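Local coordinates for protein alpha-1,2-mannosyltransferase (Ktr4), putative (Neosartorya fumigata, PDB 7BOP) that is a putative fungal mannosyltransferase of the GT-A glycosyltransferase class, modelled here with guanosine-5'-diphosphate, manganese and sodium, at residues His48-Arg51 and Asp56-Pro59; Ala69-Leu74 and Thr93-Phe98; Asp82-Met87 and Gln119-Ala124; Phe98-Ile103 and Val207-Glu212. One frame throughout, in Å; residues are numbered along the deposited sequence.

Contact 1. Residues His48-Arg51 and Asp56-Pro59; sequences HLWR and DYAP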
loop_
_atom_site.group_PDB
_atom_site.type_symbol
_atom_site.label_atom_id
_atom_site.label_comp_id
_atom_site.label_asym_id
_atom_site.label_seq_id
_atom_site.Cartn_x
_atom_site.Cartn_y
_atom_site.Cartn_z
ATOM N N HIS A 48 -13.667 -13.392 16.420
ATOM C CA HIS A 48 -12.832 -13.189 17.593
ATOM C C HIS A 48 -11.771 -12.112 17.307
ATOM O O HIS A 48 -11.146 -12.110 16.239
ATOM C CB HIS A 48 -12.169 -14.505 18.011
ATOM C CG HIS A 48 -11.207 -14.348 19.140
ATOM N ND1 HIS A 48 -11.618 -14.129 20.437
ATOM C CD2 HIS A 48 -9.855 -14.322 19.162
ATOM C CE1 HIS A 48 -10.559 -14.007 21.216
ATOM N NE2 HIS A 48 -9.477 -14.119 20.468
ATOM N N LEU A 49 -11.597 -11.192 18.255
ATOM C CA LEU A 49 -10.588 -10.143 18.149
ATOM C C LEU A 49 -9.688 -10.215 19.375
ATOM O O LEU A 49 -10.163 -10.425 20.485
ATOM C CB LEU A 49 -11.251 -8.767 18.055
ATOM C CG LEU A 49 -12.170 -8.549 16.841
ATOM C CD1 LEU A 49 -12.922 -7.228 16.942
ATOM C CD2 LEU A 49 -11.382 -8.635 15.542
ATOM N N TRP A 50 -8.393 -10.034 19.161
ATOM C CA TRP A 50 -7.411 -10.040 20.239
ATOM C C TRP A 50 -7.304 -8.643 20.828
ATOM O O TRP A 50 -6.939 -7.698 20.119
ATOM C CB TRP A 50 -6.068 -10.534 19.711
ATOM C CG TRP A 50 -6.132 -11.960 19.314
ATOM C CD1 TRP A 50 -6.427 -12.464 18.078
ATOM C CD2 TRP A 50 -5.952 -13.084 20.174
ATOM N NE1 TRP A 50 -6.411 -13.842 18.110
ATOM C CE2 TRP A 50 -6.130 -14.247 19.390
ATOM C CE3 TRP A 50 -5.650 -13.222 21.536
ATOM C CZ2 TRP A 50 -6.022 -15.542 19.928
ATOM C CZ3 TRP A 50 -5.534 -14.508 22.074
ATOM C CH2 TRP A 50 -5.717 -15.651 21.268
ATOM N N ARG A 51 -7.640 -8.522 22.121
ATOM C CA ARG A 51 -7.661 -7.248 22.853
ATOM C C ARG A 51 -6.423 -7.045 23.717
ATOM O O ARG A 51 -5.883 -8.003 24.267
ATOM C CB ARG A 51 -8.863 -7.193 23.803
ATOM C CG ARG A 51 -10.212 -7.534 23.194
ATOM C CD ARG A 51 -10.628 -6.459 22.232
ATOM N NE ARG A 51 -11.977 -6.668 21.712
ATOM C CZ ARG A 51 -12.554 -5.866 20.823
ATOM N NH1 ARG A 51 -11.892 -4.807 20.351
ATOM N NH2 ARG A 51 -13.791 -6.123 20.400
ATOM N N ASP A 56 -1.281 -10.295 27.329
ATOM C CA ASP A 56 0.037 -9.749 27.585
ATOM C C ASP A 56 0.594 -9.120 26.302
ATOM O O ASP A 56 1.127 -9.815 25.458
ATOM C CB ASP A 56 0.966 -10.868 28.075
ATOM C CG ASP A 56 2.375 -10.395 28.338
ATOM O OD1 ASP A 56 2.642 -9.168 28.291
ATOM O OD2 ASP A 56 3.225 -11.279 28.603
ATOM N N TYR A 57 0.473 -7.804 26.180
ATOM C CA TYR A 57 1.091 -7.048 25.097
ATOM C C TYR A 57 2.150 -6.082 25.638
ATOM O O TYR A 57 2.473 -5.083 24.995
ATOM C CB TYR A 57 0.021 -6.305 24.279
ATOM C CG TYR A 57 -0.683 -7.167 23.243
ATOM C CD1 TYR A 57 -0.070 -7.478 22.030
ATOM C CD2 TYR A 57 -1.972 -7.633 23.457
ATOM C CE1 TYR A 57 -0.720 -8.258 21.069
ATOM C CE2 TYR A 57 -2.637 -8.407 22.508
ATOM C CZ TYR A 57 -2.011 -8.710 21.313
ATOM O OH TYR A 57 -2.675 -9.469 20.382
ATOM N N ALA A 58 2.731 -6.396 26.800
ATOM C CA ALA A 58 3.800 -5.568 27.360
ATOM C C ALA A 58 4.977 -5.493 26.376
ATOM O O ALA A 58 5.327 -6.497 25.750
ATOM C CB ALA A 58 4.263 -6.109 28.716
ATOM N N PRO A 59 5.581 -4.302 26.233
ATOM C CA PRO A 59 6.598 -4.100 25.193
ATOM C C PRO A 59 7.844 -4.983 25.330
ATOM O O PRO A 59 8.443 -5.346 24.317
ATOM C CB PRO A 59 6.963 -2.618 25.323
ATOM C CG PRO A 59 6.495 -2.208 26.666
ATOM C CD PRO A 59 5.353 -3.090 27.035
#

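Contact 2. Residues Ala69-Leu74 and Thr93-Phe98; sequences AALISL and TWNSKF. With GDP (guanosine-5'-diphosphate), chain H.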
loop_
_atom_site.group_PDB
_atom_site.type_symbol
_atom_site.label_atom_id
_atom_site.label_comp_id
_atom_site.label_asym_id
_atom_site.label_seq_id
_atom_site.Cartn_x
_atom_site.Cartn_y
_atom_site.Cartn_z
ATOM N N ALA A 69 5.133 -10.112 13.307
ATOM C CA ALA A 69 4.769 -8.985 12.455
ATOM C C ALA A 69 5.507 -7.734 12.902
ATOM O O ALA A 69 5.958 -7.648 14.051
ATOM C CB ALA A 69 3.261 -8.770 12.495
ATOM N N ALA A 70 5.656 -6.780 11.986
ATOM C CA ALA A 70 6.327 -5.531 12.273
ATOM C C ALA A 70 5.673 -4.369 11.536
ATOM O O ALA A 70 5.100 -4.541 10.459
ATOM C CB ALA A 70 7.789 -5.622 11.880
ATOM N N LEU A 71 5.771 -3.195 12.143
ATOM C CA LEU A 71 5.533 -1.932 11.466
ATOM C C LEU A 71 6.810 -1.646 10.698
ATOM O O LEU A 71 7.901 -1.742 11.281
ATOM C CB LEU A 71 5.276 -0.824 12.491
ATOM C CG LEU A 71 4.068 -1.075 13.401
ATOM C CD1 LEU A 71 4.086 -0.163 14.615
ATOM C CD2 LEU A 71 2.761 -0.942 12.630
ATOM N N ILE A 72 6.698 -1.333 9.401
ATOM C CA ILE A 72 7.880 -1.071 8.568
ATOM C C ILE A 72 7.754 0.242 7.829
ATOM O O ILE A 72 6.638 0.704 7.528
ATOM C CB ILE A 72 8.210 -2.219 7.577
ATOM C CG1 ILE A 72 7.176 -2.339 6.445
ATOM C CG2 ILE A 72 8.356 -3.550 8.319
ATOM C CD1 ILE A 72 7.571 -3.360 5.396
ATOM N N SER A 73 8.896 0.856 7.543
ATOM C CA SER A 73 8.896 2.129 6.836
ATOM C C SER A 73 10.200 2.331 6.084
ATOM O O SER A 73 11.274 2.270 6.687
ATOM C CB SER A 73 8.639 3.284 7.804
ATOM O OG SER A 73 8.501 4.522 7.121
ATOM N N LEU A 74 10.095 2.522 4.767
ATOM C CA LEU A 74 11.198 3.026 3.952
ATOM C C LEU A 74 11.158 4.534 4.066
ATOM O O LEU A 74 10.161 5.158 3.710
ATOM C CB LEU A 74 11.051 2.608 2.489
ATOM C CG LEU A 74 12.223 3.001 1.573
ATOM C CD1 LEU A 74 13.453 2.134 1.826
ATOM C CD2 LEU A 74 11.804 2.916 0.111
ATOM N N THR A 93 -3.185 5.803 18.480
ATOM C CA THR A 93 -4.393 5.110 18.067
ATOM C C THR A 93 -4.338 3.601 18.221
ATOM O O THR A 93 -5.386 2.976 18.355
ATOM C CB THR A 93 -4.780 5.438 16.614
ATOM O OG1 THR A 93 -3.733 5.055 15.721
ATOM C CG2 THR A 93 -5.109 6.925 16.476
ATOM N N TRP A 94 -3.141 3.019 18.188
ATOM C CA TRP A 94 -3.001 1.562 18.114
ATOM C C TRP A 94 -1.783 0.985 18.855
ATOM O O TRP A 94 -1.951 0.200 19.789
ATOM C CB TRP A 94 -2.977 1.103 16.645
ATOM C CG TRP A 94 -3.035 -0.379 16.516
ATOM C CD1 TRP A 94 -4.098 -1.169 16.761
ATOM C CD2 TRP A 94 -1.960 -1.249 16.170
ATOM N NE1 TRP A 94 -3.773 -2.491 16.568
ATOM C CE2 TRP A 94 -2.462 -2.567 16.198
ATOM C CE3 TRP A 94 -0.625 -1.042 15.810
ATOM C CZ2 TRP A 94 -1.672 -3.676 15.898
ATOM C CZ3 TRP A 94 0.160 -2.147 15.505
ATOM C CH2 TRP A 94 -0.369 -3.448 15.561
ATOM N N ASN A 95 -0.569 1.342 18.445
ATOM C CA ASN A 95 0.599 0.578 18.886
ATOM C C ASN A 95 1.025 0.788 20.358
ATOM O O ASN A 95 1.787 -0.036 20.887
ATOM C CB ASN A 95 1.795 0.780 17.966
ATOM C CG ASN A 95 2.773 -0.387 18.024
ATOM O OD1 ASN A 95 2.371 -1.547 17.963
ATOM N ND2 ASN A 95 4.054 -0.090 18.120
ATOM N N SER A 96 0.548 1.842 21.024
ATOM C CA SER A 96 0.848 1.992 22.458
ATOM C C SER A 96 0.230 0.859 23.271
ATOM O O SER A 96 0.712 0.556 24.350
ATOM C CB SER A 96 0.391 3.338 23.000
ATOM O OG SER A 96 -1.001 3.452 22.916
ATOM N N LYS A 97 -0.821 0.228 22.738
ATOM C CA LYS A 97 -1.477 -0.897 23.398
ATOM C C LYS A 97 -0.888 -2.254 23.006
ATOM O O LYS A 97 -0.856 -3.179 23.814
ATOM C CB LYS A 97 -2.976 -0.884 23.084
ATOM C CG LYS A 97 -3.682 0.403 23.484
ATOM C CD LYS A 97 -5.067 0.505 22.862
ATOM C CE LYS A 97 -5.007 0.758 21.351
ATOM N NZ LYS A 97 -6.160 1.569 20.890
ATOM N N PHE A 98 -0.453 -2.391 21.757
ATOM C CA PHE A 98 -0.009 -3.686 21.241
ATOM C C PHE A 98 1.508 -3.834 21.167
ATOM O O PHE A 98 2.020 -4.950 21.263
ATOM C CB PHE A 98 -0.704 -3.954 19.897
ATOM C CG PHE A 98 -2.189 -4.085 20.033
ATOM C CD1 PHE A 98 -2.739 -5.229 20.588
ATOM C CD2 PHE A 98 -3.039 -3.047 19.662
ATOM C CE1 PHE A 98 -4.103 -5.361 20.744
ATOM C CE2 PHE A 98 -4.405 -3.170 19.820
ATOM C CZ PHE A 98 -4.941 -4.329 20.358
HETATM P PB GDP H . 4.714 9.477 -2.712
HETATM O O1B GDP H . 4.672 10.956 -2.966
HETATM O O2B GDP H . 4.057 9.044 -1.389
HETATM O O3B GDP H . 4.336 8.595 -3.886
HETATM O O3A GDP H . 6.315 9.241 -2.551
HETATM P PA GDP H . 7.175 9.446 -1.190
HETATM O O1A GDP H . 8.240 10.492 -1.414
HETATM O O2A GDP H . 6.192 9.542 -0.001
HETATM O "O5'" GDP H . 7.923 8.022 -1.223
HETATM C "C5'" GDP H . 7.240 6.818 -0.874
HETATM C "C4'" GDP H . 7.901 6.174 0.341
HETATM O "O4'" GDP H . 9.245 5.813 0.008
HETATM C "C3'" GDP H . 8.031 7.092 1.549
HETATM O "O3'" GDP H . 7.967 6.267 2.724
HETATM C "C2'" GDP H . 9.394 7.746 1.386
HETATM O "O2'" GDP H . 9.966 8.119 2.640
HETATM C "C1'" GDP H . 10.185 6.637 0.701
HETATM N N9 GDP H . 11.231 7.021 -0.278
HETATM C C8 GDP H . 11.087 7.542 -1.529
HETATM N N7 GDP H . 12.298 7.691 -2.117
HETATM C C5 GDP H . 13.232 7.254 -1.249
HETATM C C6 GDP H . 14.705 7.125 -1.223
HETATM O O6 GDP H . 15.360 7.491 -2.212
HETATM N N1 GDP H . 15.297 6.610 -0.125
HETATM C C2 GDP H . 14.580 6.199 0.952
HETATM N N2 GDP H . 15.207 5.691 2.043
HETATM N N3 GDP H . 13.228 6.300 0.996
HETATM C C4 GDP H . 12.524 6.801 -0.050
#

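Contact 3. Residues Asp82-Met87 and Gln119-Ala124; sequences DLISTM and QAETKA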
loop_
_atom_site.group_PDB
_atom_site.type_symbol
_atom_site.label_atom_id
_atom_site.label_comp_id
_atom_site.label_asym_id
_atom_site.label_seq_id
_atom_site.Cartn_x
_atom_site.Cartn_y
_atom_site.Cartn_z
ATOM N N ASP A 82 8.474 14.558 9.900
ATOM C CA ASP A 82 7.210 14.023 9.375
ATOM C C ASP A 82 6.981 12.573 9.815
ATOM O O ASP A 82 5.841 12.189 10.089
ATOM C CB ASP A 82 7.168 14.131 7.851
ATOM C CG ASP A 82 7.003 15.572 7.364
ATOM O OD1 ASP A 82 6.507 16.425 8.116
ATOM O OD2 ASP A 82 7.353 15.844 6.206
ATOM N N LEU A 83 8.049 11.777 9.883
ATOM C CA LEU A 83 7.954 10.418 10.426
ATOM C C LEU A 83 7.477 10.440 11.881
ATOM O O LEU A 83 6.563 9.699 12.257
ATOM C CB LEU A 83 9.295 9.673 10.306
ATOM C CG LEU A 83 9.325 8.242 10.868
ATOM C CD1 LEU A 83 8.386 7.321 10.098
ATOM C CD2 LEU A 83 10.731 7.687 10.843
ATOM N N ILE A 84 8.070 11.310 12.695
ATOM C CA ILE A 84 7.677 11.440 14.109
ATOM C C ILE A 84 6.174 11.777 14.266
ATOM O O ILE A 84 5.504 11.181 15.106
ATOM C CB ILE A 84 8.551 12.486 14.866
ATOM C CG1 ILE A 84 10.035 12.062 14.932
ATOM C CG2 ILE A 84 8.009 12.765 16.266
ATOM C CD1 ILE A 84 10.334 10.736 15.588
ATOM N N SER A 85 5.646 12.714 13.474
ATOM C CA SER A 85 4.206 13.011 13.490
ATOM C C SER A 85 3.368 11.752 13.238
ATOM O O SER A 85 2.393 11.488 13.930
ATOM C CB SER A 85 3.852 14.052 12.427
ATOM O OG SER A 85 4.465 15.283 12.730
ATOM N N THR A 86 3.777 10.979 12.247
ATOM C CA THR A 86 3.098 9.739 11.911
ATOM C C THR A 86 3.160 8.702 13.033
ATOM O O THR A 86 2.152 8.093 13.372
ATOM C CB THR A 86 3.673 9.156 10.619
ATOM O OG1 THR A 86 3.425 10.087 9.554
ATOM C CG2 THR A 86 3.048 7.793 10.312
ATOM N N MET A 87 4.348 8.512 13.596
ATOM C CA MET A 87 4.539 7.590 14.718
ATOM C C MET A 87 3.634 7.948 15.893
ATOM O O MET A 87 3.014 7.066 16.481
ATOM C CB MET A 87 5.996 7.598 15.170
ATOM C CG MET A 87 6.962 6.935 14.214
ATOM S SD MET A 87 8.627 6.799 14.916
ATOM C CE MET A 87 8.373 5.526 16.146
ATOM N N GLN A 119 13.009 6.080 18.526
ATOM C CA GLN A 119 12.855 5.205 19.701
ATOM C C GLN A 119 12.159 5.920 20.868
ATOM O O GLN A 119 11.444 5.287 21.637
ATOM C CB GLN A 119 14.216 4.612 20.127
ATOM C CG GLN A 119 14.169 3.596 21.264
ATOM C CD GLN A 119 13.378 2.336 20.935
ATOM O OE1 GLN A 119 13.902 1.406 20.330
ATOM N NE2 GLN A 119 12.118 2.289 21.365
ATOM N N ALA A 120 12.324 7.240 20.963
ATOM C CA ALA A 120 11.628 8.058 21.964
ATOM C C ALA A 120 10.096 8.102 21.817
ATOM O O ALA A 120 9.400 8.434 22.771
ATOM C CB ALA A 120 12.189 9.479 21.960
ATOM N N GLU A 121 9.572 7.766 20.640
ATOM C CA GLU A 121 8.135 7.817 20.387
ATOM C C GLU A 121 7.396 6.496 20.589
ATOM O O GLU A 121 6.192 6.425 20.333
ATOM C CB GLU A 121 7.894 8.313 18.956
ATOM C CG GLU A 121 8.392 9.725 18.691
ATOM C CD GLU A 121 7.754 10.781 19.576
ATOM O OE1 GLU A 121 6.637 10.567 20.091
ATOM O OE2 GLU A 121 8.361 11.851 19.747
ATOM N N THR A 122 8.090 5.452 21.033
ATOM C CA THR A 122 7.468 4.139 21.173
ATOM C C THR A 122 8.114 3.373 22.315
ATOM O O THR A 122 9.301 3.556 22.596
ATOM C CB THR A 122 7.564 3.329 19.856
ATOM O OG1 THR A 122 6.916 2.065 20.006
ATOM C CG2 THR A 122 8.999 3.075 19.440
ATOM N N LYS A 123 7.326 2.528 22.968
ATOM C CA LYS A 123 7.848 1.597 23.974
ATOM C C LYS A 123 8.355 0.323 23.330
ATOM O O LYS A 123 9.049 -0.456 23.981
ATOM C CB LYS A 123 6.775 1.244 25.001
ATOM C CG LYS A 123 6.136 2.442 25.690
ATOM C CD LYS A 123 5.177 2.032 26.804
ATOM C CE LYS A 123 4.039 1.095 26.360
ATOM N NZ LYS A 123 3.193 1.619 25.250
ATOM N N ALA A 124 7.995 0.083 22.062
ATOM C CA ALA A 124 8.434 -1.129 21.370
ATOM C C ALA A 124 9.873 -0.999 20.905
ATOM O O ALA A 124 10.422 0.100 20.851
ATOM C CB ALA A 124 7.528 -1.432 20.186
#

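Contact 4. Residues Phe98-Ile103 and Val207-Glu212; sequences FNYPWI and VFRFME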
loop_
_atom_site.group_PDB
_atom_site.type_symbol
_atom_site.label_atom_id
_atom_site.label_comp_id
_atom_site.label_asym_id
_atom_site.label_seq_id
_atom_site.Cartn_x
_atom_site.Cartn_y
_atom_site.Cartn_z
ATOM N N PHE A 98 -0.453 -2.391 21.757
ATOM C CA PHE A 98 -0.009 -3.686 21.241
ATOM C C PHE A 98 1.508 -3.834 21.167
ATOM O O PHE A 98 2.020 -4.950 21.263
ATOM C CB PHE A 98 -0.704 -3.954 19.897
ATOM C CG PHE A 98 -2.189 -4.085 20.033
ATOM C CD1 PHE A 98 -2.739 -5.229 20.588
ATOM C CD2 PHE A 98 -3.039 -3.047 19.662
ATOM C CE1 PHE A 98 -4.103 -5.361 20.744
ATOM C CE2 PHE A 98 -4.405 -3.170 19.820
ATOM C CZ PHE A 98 -4.941 -4.329 20.358
ATOM N N ASN A 99 2.218 -2.716 20.997
ATOM C CA ASN A 99 3.677 -2.666 21.079
ATOM C C ASN A 99 4.409 -3.593 20.111
ATOM O O ASN A 99 5.359 -4.289 20.488
ATOM C CB ASN A 99 4.130 -2.907 22.524
ATOM C CG ASN A 99 3.588 -1.864 23.461
ATOM O OD1 ASN A 99 3.964 -0.700 23.377
ATOM N ND2 ASN A 99 2.686 -2.258 24.336
ATOM N N TYR A 100 3.951 -3.605 18.858
ATOM C CA TYR A 100 4.683 -4.276 17.798
ATOM C C TYR A 100 5.939 -3.457 17.449
ATOM O O TYR A 100 5.944 -2.226 17.586
ATOM C CB TYR A 100 3.780 -4.499 16.569
ATOM C CG TYR A 100 2.922 -5.724 16.675
ATOM C CD1 TYR A 100 3.401 -6.959 16.244
ATOM C CD2 TYR A 100 1.636 -5.668 17.219
ATOM C CE1 TYR A 100 2.626 -8.097 16.338
ATOM C CE2 TYR A 100 0.855 -6.808 17.323
ATOM C CZ TYR A 100 1.354 -8.019 16.873
ATOM O OH TYR A 100 0.595 -9.146 16.954
ATOM N N PRO A 101 7.015 -4.132 17.023
ATOM C CA PRO A 101 8.252 -3.410 16.710
ATOM C C PRO A 101 8.170 -2.580 15.425
ATOM O O PRO A 101 7.372 -2.899 14.528
ATOM C CB PRO A 101 9.267 -4.528 16.525
ATOM C CG PRO A 101 8.461 -5.678 16.036
ATOM C CD PRO A 101 7.120 -5.566 16.691
ATOM N N TRP A 102 8.986 -1.523 15.372
ATOM C CA TRP A 102 9.193 -0.717 14.171
ATOM C C TRP A 102 10.512 -1.111 13.520
ATOM O O TRP A 102 11.554 -1.179 14.202
ATOM C CB TRP A 102 9.260 0.769 14.496
ATOM C CG TRP A 102 8.006 1.413 14.939
ATOM C CD1 TRP A 102 7.484 1.415 16.205
ATOM C CD2 TRP A 102 7.126 2.213 14.140
ATOM N NE1 TRP A 102 6.333 2.155 16.235
ATOM C CE2 TRP A 102 6.087 2.657 14.982
ATOM C CE3 TRP A 102 7.110 2.586 12.791
ATOM C CZ2 TRP A 102 5.035 3.461 14.519
ATOM C CZ3 TRP A 102 6.069 3.388 12.330
ATOM C CH2 TRP A 102 5.045 3.813 13.191
ATOM N N ILE A 103 10.478 -1.368 12.209
ATOM C CA ILE A 103 11.679 -1.615 11.423
ATOM C C ILE A 103 11.761 -0.560 10.320
ATOM O O ILE A 103 10.907 -0.510 9.413
ATOM C CB ILE A 103 11.712 -3.043 10.841
ATOM C CG1 ILE A 103 11.430 -4.076 11.936
ATOM C CG2 ILE A 103 13.064 -3.335 10.212
ATOM C CD1 ILE A 103 11.365 -5.505 11.463
ATOM N N VAL A 207 -4.539 -5.956 14.740
ATOM C CA VAL A 207 -4.841 -6.065 13.302
ATOM C C VAL A 207 -4.044 -7.181 12.651
ATOM O O VAL A 207 -4.514 -7.802 11.704
ATOM C CB VAL A 207 -4.622 -4.743 12.524
ATOM C CG1 VAL A 207 -5.476 -3.623 13.111
ATOM C CG2 VAL A 207 -3.155 -4.347 12.470
ATOM N N PHE A 208 -2.846 -7.449 13.164
ATOM C CA PHE A 208 -2.017 -8.510 12.606
ATOM C C PHE A 208 -2.618 -9.886 12.853
ATOM O O PHE A 208 -2.691 -10.708 11.936
ATOM C CB PHE A 208 -0.588 -8.450 13.154
ATOM C CG PHE A 208 0.214 -7.287 12.657
ATOM C CD1 PHE A 208 0.401 -7.076 11.286
ATOM C CD2 PHE A 208 0.845 -6.425 13.551
ATOM C CE1 PHE A 208 1.180 -6.022 10.826
ATOM C CE2 PHE A 208 1.627 -5.366 13.090
ATOM C CZ PHE A 208 1.800 -5.169 11.725
ATOM N N ARG A 209 -3.079 -10.132 14.072
ATOM C CA ARG A 209 -3.720 -11.407 14.388
ATOM C C ARG A 209 -5.131 -11.499 13.820
ATOM O O ARG A 209 -5.607 -12.593 13.543
ATOM C CB ARG A 209 -3.691 -11.669 15.886
ATOM C CG ARG A 209 -2.260 -11.794 16.386
ATOM C CD ARG A 209 -2.196 -12.307 17.811
ATOM N NE ARG A 209 -2.602 -13.712 17.912
ATOM C CZ ARG A 209 -2.627 -14.424 19.048
ATOM N NH1 ARG A 209 -2.276 -13.872 20.210
ATOM N NH2 ARG A 209 -3.017 -15.696 19.017
ATOM N N PHE A 210 -5.782 -10.357 13.611
ATOM C CA PHE A 210 -7.008 -10.326 12.805
ATOM C C PHE A 210 -6.729 -10.932 11.426
ATOM O O PHE A 210 -7.450 -11.831 10.993
ATOM C CB PHE A 210 -7.574 -8.895 12.709
ATOM C CG PHE A 210 -8.580 -8.717 11.610
ATOM C CD1 PHE A 210 -9.893 -9.124 11.788
ATOM C CD2 PHE A 210 -8.204 -8.174 10.388
ATOM C CE1 PHE A 210 -10.830 -8.975 10.763
ATOM C CE2 PHE A 210 -9.134 -8.013 9.365
ATOM C CZ PHE A 210 -10.447 -8.418 9.552
ATOM N N MET A 211 -5.652 -10.479 10.778
ATOM C CA MET A 211 -5.230 -10.997 9.465
ATOM C C MET A 211 -4.896 -12.490 9.546
ATOM O O MET A 211 -5.368 -13.291 8.737
ATOM C CB MET A 211 -3.990 -10.279 8.928
ATOM C CG MET A 211 -4.119 -8.775 8.719
ATOM S SD MET A 211 -4.997 -8.335 7.229
ATOM C CE MET A 211 -3.860 -8.849 5.948
ATOM N N GLU A 212 -4.069 -12.844 10.525
ATOM C CA GLU A 212 -3.592 -14.215 10.659
ATOM C C GLU A 212 -4.701 -15.227 10.925
ATOM O O GLU A 212 -4.734 -16.274 10.281
ATOM C CB GLU A 212 -2.520 -14.309 11.741
ATOM C CG GLU A 212 -1.889 -15.685 11.823
ATOM C CD GLU A 212 -0.607 -15.700 12.618
ATOM O OE1 GLU A 212 0.321 -16.418 12.199
ATOM O OE2 GLU A 212 -0.527 -15.011 13.646
#

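Contact 1. Residues His48-Arg51 and Asp56-Pro59
W50 and R51 meet Y57 across an extended run, 48-51, and an irregular turn, 56-59, of one loop, whose backbones stay well apart: the nearest CA atoms, of R51 and Y57, are 9.0 Å apart. The tyrosine ring spans the gap, its CE2 3.7 Å from the carbonyl O of R51, which sits beside the ring edge near its plane, and its OH 3.6 Å from CB of W50. With chi1 at -81°, CG of Y57 stands anti to its carbonyl carbon and the ring reaches across. W50 starts toward Y57 but its indole turns off; NE2 of H48 lies 3.5 Å above the plane of the W50 ring, over its centre. OD1 of D56 accepts from N of A58 at 3.1 Å, an Asx turn with Y57 at its middle. OH of Y57 and NE1 of W50 hydrogen-bond to D206 and D213, and the guanidinium of R51, whose CB points away from Y57, forms a salt bridge with E44. A sodium ion, held by A52 and N55, lies about 5 Å from the Y57 side chain. Helix 207-213 flanks the contact, R209 in a cation-pi contact with W50, and F98 of helix 80-98 meets Y57 edge-to-face.

Contact 2. Residues Ala69-Leu74 and Thr93-Phe98
L71 of strand 69-74 packs against W94 and N95 near the C-terminal end of helix 80-98, a small buried contact between strand and helix. Each methyl of the leucine has its own neighbour. CD1 lies over the face of the N95 amide, 3.5 Å from ND2 and 3.7 Å from CG of that asparagine, and CD2 rests 4.1 Å from CZ3 of W94 at a slant to the indole. The amide's polar atoms are engaged elsewhere, OD1 with N of Y100 and ND2 with E91, which fixes its rotation and leaves the leucine only van der Waals contact. Strand 69-74, helix 80-98 and strand 102-106 form a beta-alpha-beta unit, with the two strands parallel neighbours in the sheet, as expected for the nucleotide-binding half of a GT-A fold. NE1 of W94 bonds to O of Y205. At the C-terminal end of strand 69-74, O of L74 accepts from O3' of GDP at 2.6 Å, and CG of L74 lies 3.5 Å from N3 of the guanine.

Contact 3. Residues Asp82-Met87 and Gln119-Ala124
The type I beta turn from Q119 to T122 sets E121 against I84 and M87 of helix 80-98. The glutamate's aliphatic part does most of the touching. Its CG lies 3.8 Å from CD1 of I84, and its OE2 comes to 3.6 Å from CG2 of the same isoleucine, the two side chains crossing at about a right angle. A bend at chi2 (-60°) folds the E121 chain over I84 and carries the carboxylate to K88, one helical turn on, where OE1 forms a salt bridge; the lysine would be expected to favour the charged carboxylate. M87 reaches in from the next turn of the helix. Its chain bends at chi3 (72°), which brings CE within 4.0 Å of CB of E121 and 4.2 Å of CG2 of T122. The hydroxyl of T122 is occupied elsewhere: OG1 accepts from N of A124 at 3.1 Å, an ST turn, and is also hydrogen-bonded to E91. Q119 ties the turn to what follows, NE2 donating to O of A124 at 2.8 Å, almost straight (174°) and in the plane of its amide, while OE1 takes N of C126. The turn thus links helix 112-119 to strand 126-130 alongside helix 80-98; M87 continues inward onto W102 and F104 of strand 102-106, and T118 of helix 112-119 packs against it.

Contact 4. Residues Phe98-Ile103 and Val207-Glu212
Y100 carries this contact with F208 and R209, and the chain brings it there from the end of a helix. F98 closes helix 80-98; N99 breaks from it with a positive phi of 57°, and Y100 then turns its side chain to helix 207-213. F208 meets the tyrosine edge-on in a T-shaped (edge-to-face) pair: CD2 of F208 stands over the centre of the Y100 ring, 3.5 Å above its plane and 3.7 Å from its CE1. The centroids are 4.8 Å apart and the planes stand at 65°. Farther along the ring, OH of Y100 lies 3.9 Å from CG of R209, whose chain runs across it at about a right angle; this is only packing, for the hydroxyl bonds to D206 and to N of T67, and the guanidinium goes to O of A65. D206 also accepts from N of R209, so it ties the tyrosine to the start of the helix. This is the connection of the beta-alpha-beta unit, where the chain leaves helix 80-98 for the parallel part of the mixed sheet, consistent with a GT-A fold. The backbones of P101 and I103 bond to L71 of strand 69-74, while W102 bonds to K125 and Y127.

How the contacts relate
Contacts 2 and 4 are closest, centres 6 Å apart: they share F98, O of L71 bonds to N of I103 at 2.8 Å between parallel strands, and CB of A69 lies 3.4 Å from CG of F208. Contacts 1 and 4 have centres about 10 Å apart and are joined where O of Y57 meets ND2 of N99 at 2.9 Å, a probable hydrogen bond. Contacts 3 and 2, centres also about 10 Å apart, use the same helix 80-98; NZ of K123 probably bonds both O of S96, at 2.8 Å, and OD1 of N99. GDP touches the set at the L74 end of contact 2, whereas the side chain of M87 in contact 3 stays about 12 Å from the nucleotide.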